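Local coordinates for protein L-tyrosine isonitrile synthase (Pseudomonas aeruginosa, PDB 3E59) that builds the isonitrile group on L-tyrosine, taking its carbon from C2 of ribulose 5-phosphate, in the biosynthesis of paerucumarin, at residues V123-D127 with A128-A132; D209-T212 with P213-G217. One frame throughout, in Å; residues are numbered along the deposited sequence.

Overall arrangement
Both contacts are local and mark opposite kinds of helix boundary. Contact 1 (123-132) comes first along the chain and starts helix 127-144, after the loop that follows helix 116-119; contact 2 (209-217) comes later, where helix 193-210 ends and the chain turns toward helix 219-247. Their centres are about 19 Å apart and their nearest atoms about 5 Å, without touching. Both lie at the surface, the centre of contact 1 about 17 Å and that of contact 2 about 24 Å from the centre of the chain. They flank a common neighbour: Ile125 of contact 1 and Asp209 of contact 2 both touch Pro72, so two helix boundaries distant in sequence meet the same loop of this monomeric enzyme.

Contact 1 (V123-D127 with A128-A132); sequences VRIGD and AHISA
Ile125 sets its CG2 methyl against the first turn of the helix, 3.6 Å from His129 CB, and the same methyl reaches CG1 of Ile130 at 3.9 Å. Both side chains cross that of Ile125 at about a right angle, so a single methyl bears on two consecutive helix residues. The first torsion of Ile125 (chi1 -62°) places CG1 beside the backbone N and sends CG2 opposite it, to the helix side. Ile130, the buried member of the group, lays its CD1 methyl 3.6 Å from the carbonyl O of Ile125 and 3.8 Å from OD2 of Asp127; the side chains of Asp127 and Ile130 run side by side in the same direction.

Backbone bonds fix this arrangement. Ile130 N donates to Gly126 O at 3.2 Å, and one residue on, Ser131 N donates to Asp127 O at 3.0 Å; these are the first i to i+4 bonds of the helix. Ser131 OG adds a weak bond to the same oxygen, Asp127 O, at 3.4 Å, while its stronger partner is Arg117.

Farther out, the carboxylate of Asp127 is held by two arginines, OD1 by Arg171 and OD2 by Arg117, so each oxygen has its own salt bridge. Arg117 thereby ties helix 116-119 to two residues of the new helix. Ile125 also touches Ala69 and Pro72, and His129 touches Ser80, which puts neighbouring loops against this end. The whole is a helix N-terminus: Gly126 is the N-cap, its carbonyl accepts the i to i+4 bond from Ile130 N, and Ile125 at N' and Ile130 at N4, one on each side of the cap, make the apolar contact of a hydrophobic staple.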
# COMPACT_ATOMS: atom_id res chain seq x y z
N VAL A 123 -13.54 -6.41 -2.97
CA VAL A 123 -13.26 -6.18 -1.54
C VAL A 123 -14.50 -5.68 -0.77
O VAL A 123 -14.50 -5.64 0.46
CB VAL A 123 -12.00 -5.29 -1.29
CG1 VAL A 123 -10.79 -5.90 -2.00
CG2 VAL A 123 -12.21 -3.86 -1.74
N ARG A 124 -15.55 -5.34 -1.52
CA ARG A 124 -16.87 -5.04 -0.97
C ARG A 124 -16.93 -3.74 -0.16
O ARG A 124 -17.50 -3.67 0.93
CB ARG A 124 -17.44 -6.25 -0.20
CG ARG A 124 -17.78 -7.44 -1.12
CD ARG A 124 -17.64 -8.77 -0.42
NE ARG A 124 -18.00 -9.88 -1.31
CZ ARG A 124 -18.04 -11.16 -0.95
NH1 ARG A 124 -17.73 -11.52 0.29
NH2 ARG A 124 -18.38 -12.09 -1.84
N ILE A 125 -16.33 -2.71 -0.73
CA ILE A 125 -16.44 -1.36 -0.22
C ILE A 125 -17.12 -0.59 -1.35
O ILE A 125 -16.64 -0.61 -2.49
CB ILE A 125 -15.05 -0.77 0.14
CG1 ILE A 125 -14.39 -1.61 1.25
CG2 ILE A 125 -15.14 0.70 0.57
CD1 ILE A 125 -12.88 -1.51 1.30
N GLY A 126 -18.26 0.04 -1.04
CA GLY A 126 -19.04 0.77 -2.04
C GLY A 126 -18.29 1.98 -2.58
O GLY A 126 -17.42 2.51 -1.89
N ASP A 127 -18.64 2.41 -3.79
CA ASP A 127 -17.95 3.52 -4.44
C ASP A 127 -18.06 4.87 -3.70
O ASP A 127 -17.18 5.73 -3.84
CB ASP A 127 -18.43 3.67 -5.88
CG ASP A 127 -17.77 2.69 -6.82
OD1 ASP A 127 -18.46 2.16 -7.71
OD2 ASP A 127 -16.54 2.45 -6.66
N ALA A 128 -19.15 5.04 -2.95
CA ALA A 128 -19.36 6.21 -2.11
C ALA A 128 -18.35 6.23 -0.97
O ALA A 128 -17.82 7.28 -0.63
CB ALA A 128 -20.78 6.24 -1.55
N HIS A 129 -18.10 5.07 -0.38
CA HIS A 129 -17.11 4.96 0.69
C HIS A 129 -15.71 5.29 0.17
O HIS A 129 -14.96 6.03 0.82
CB HIS A 129 -17.12 3.56 1.31
CG HIS A 129 -18.21 3.35 2.31
ND1 HIS A 129 -18.09 3.73 3.63
CD2 HIS A 129 -19.45 2.81 2.19
CE1 HIS A 129 -19.20 3.42 4.28
NE2 HIS A 129 -20.04 2.86 3.43
N ILE A 130 -15.38 4.75 -1.01
CA ILE A 130 -14.10 5.02 -1.67
C ILE A 130 -13.91 6.52 -1.95
O ILE A 130 -12.87 7.09 -1.64
CB ILE A 130 -13.91 4.15 -2.95
CG1 ILE A 130 -13.83 2.67 -2.59
CG2 ILE A 130 -12.66 4.56 -3.75
CD1 ILE A 130 -14.21 1.80 -3.71
N SER A 131 -14.93 7.14 -2.54
CA SER A 131 -14.89 8.58 -2.81
C SER A 131 -14.71 9.42 -1.55
O SER A 131 -13.97 10.39 -1.56
CB SER A 131 -16.14 9.03 -3.57
OG SER A 131 -16.01 8.75 -4.95
N ALA A 132 -15.38 9.04 -0.46
CA ALA A 132 -15.25 9.73 0.83
C ALA A 132 -13.83 9.57 1.42
O ALA A 132 -13.25 10.53 1.95
CB ALA A 132 -16.29 9.24 1.81

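Contact 2 (D209-T212 with P213-G217)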
# COMPACT_ATOMS: atom_id res chain seq x y z
N ASP A 209 -11.12 -9.58 6.68
CA ASP A 209 -12.17 -8.61 6.38
C ASP A 209 -13.58 -9.16 6.61
O ASP A 209 -14.48 -8.42 7.00
CB ASP A 209 -12.08 -8.16 4.92
CG ASP A 209 -11.11 -7.00 4.71
OD1 ASP A 209 -10.54 -6.47 5.69
OD2 ASP A 209 -10.94 -6.62 3.53
N GLY A 210 -13.77 -10.46 6.34
CA GLY A 210 -15.07 -11.11 6.48
C GLY A 210 -15.36 -11.63 7.88
O GLY A 210 -16.51 -11.90 8.23
N LEU A 211 -14.30 -11.79 8.67
CA LEU A 211 -14.41 -12.25 10.05
C LEU A 211 -14.83 -11.13 10.97
O LEU A 211 -14.09 -10.76 11.88
CB LEU A 211 -13.07 -12.79 10.54
CG LEU A 211 -12.84 -14.29 10.73
CD1 LEU A 211 -11.52 -14.46 11.48
CD2 LEU A 211 -13.98 -14.97 11.49
N THR A 212 -16.01 -10.57 10.72
CA THR A 212 -16.56 -9.51 11.56
C THR A 212 -16.85 -10.10 12.95
O THR A 212 -17.34 -11.22 13.04
CB THR A 212 -17.83 -8.90 10.92
OG1 THR A 212 -18.81 -9.93 10.70
CG2 THR A 212 -17.49 -8.26 9.57
N PRO A 213 -16.53 -9.37 14.04
CA PRO A 213 -16.77 -9.89 15.41
C PRO A 213 -18.18 -10.47 15.60
O PRO A 213 -18.38 -11.37 16.42
CB PRO A 213 -16.58 -8.66 16.31
CG PRO A 213 -16.42 -7.47 15.38
CD PRO A 213 -15.92 -8.02 14.08
N ASP A 214 -19.13 -9.96 14.82
CA ASP A 214 -20.53 -10.40 14.82
C ASP A 214 -20.80 -11.58 13.88
O ASP A 214 -21.89 -12.18 13.94
CB ASP A 214 -21.44 -9.22 14.45
CG ASP A 214 -21.20 -8.70 13.04
OD1 ASP A 214 -20.29 -7.85 12.85
OD2 ASP A 214 -21.93 -9.12 12.13
N TYR A 215 -19.84 -11.92 13.00
CA TYR A 215 -19.97 -13.05 12.06
C TYR A 215 -20.20 -14.35 12.82
O TYR A 215 -19.42 -14.70 13.70
CB TYR A 215 -18.72 -13.17 11.15
CG TYR A 215 -18.81 -14.23 10.07
CD1 TYR A 215 -19.56 -14.02 8.91
CD2 TYR A 215 -18.14 -15.44 10.19
CE1 TYR A 215 -19.64 -15.00 7.91
CE2 TYR A 215 -18.21 -16.41 9.20
CZ TYR A 215 -18.97 -16.18 8.06
OH TYR A 215 -19.05 -17.14 7.08
N GLN A 216 -21.26 -15.05 12.47
CA GLN A 216 -21.58 -16.32 13.14
C GLN A 216 -21.66 -17.48 12.16
O GLN A 216 -22.06 -18.58 12.53
CB GLN A 216 -22.86 -16.20 13.97
CG GLN A 216 -22.68 -15.42 15.28
CD GLN A 216 -22.03 -16.24 16.40
OE1 GLN A 216 -22.48 -17.34 16.72
NE2 GLN A 216 -20.97 -15.70 16.99
N GLY A 217 -21.27 -17.24 10.91
CA GLY A 217 -21.30 -18.28 9.89
C GLY A 217 -20.07 -19.18 9.90
O GLY A 217 -19.24 -19.11 10.80
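Thr212 and Tyr215 close a type I beta turn through Pro213 and Asp214, just beyond the C-terminus of helix 193-210. Leu211, the first residue to leave helical geometry, is the centre of an inverse gamma turn, so two tight turns follow each other directly.

The hydrogen bonds are those of the turns. Tyr215 N donates to Thr212 O at 2.6 Å with an angle of 152° at the hydrogen, and this bond closes the beta turn. In the gamma turn Thr212 N gives a weak bond to Gly210 O, 2.9 Å away. A side-chain bond spans the corner as well: Thr212 OG1 donates weakly to Asp214 OD1 at 3.3 Å. OG1 of Thr212 and CG of Asp214 each sit between their own backbone N and carbonyl carbon, which folds both groups inward over the turn. Leu211 O, for its part, accepts a hydrogen bond from ND2 of Asn73, against which the side chains of Thr212 and Pro213 also lie.

Van der Waals contacts fall mainly to Tyr215. Its CB lies 3.3 Å from Thr212 OG1, the two side chains crossing at about a right angle. CG is opposite the backbone N (chi1 -175°), which brings the near end of the ring, CG and CD1, to 3.8 Å from Gly210 O, while the hydroxyl end leads away. The one apolar pair is looser, Leu211 CD2 approaching CD2 of the Tyr215 ring at 4.4 Å, and both residues rest on Leu222 of helix 219-247, joining the turn to the next helix. The phenol OH bonds to Ser218 O, which anchors the far end of the ring, while Gly217 N lies 3.5 Å above the plane of the Tyr215 ring, over its centre.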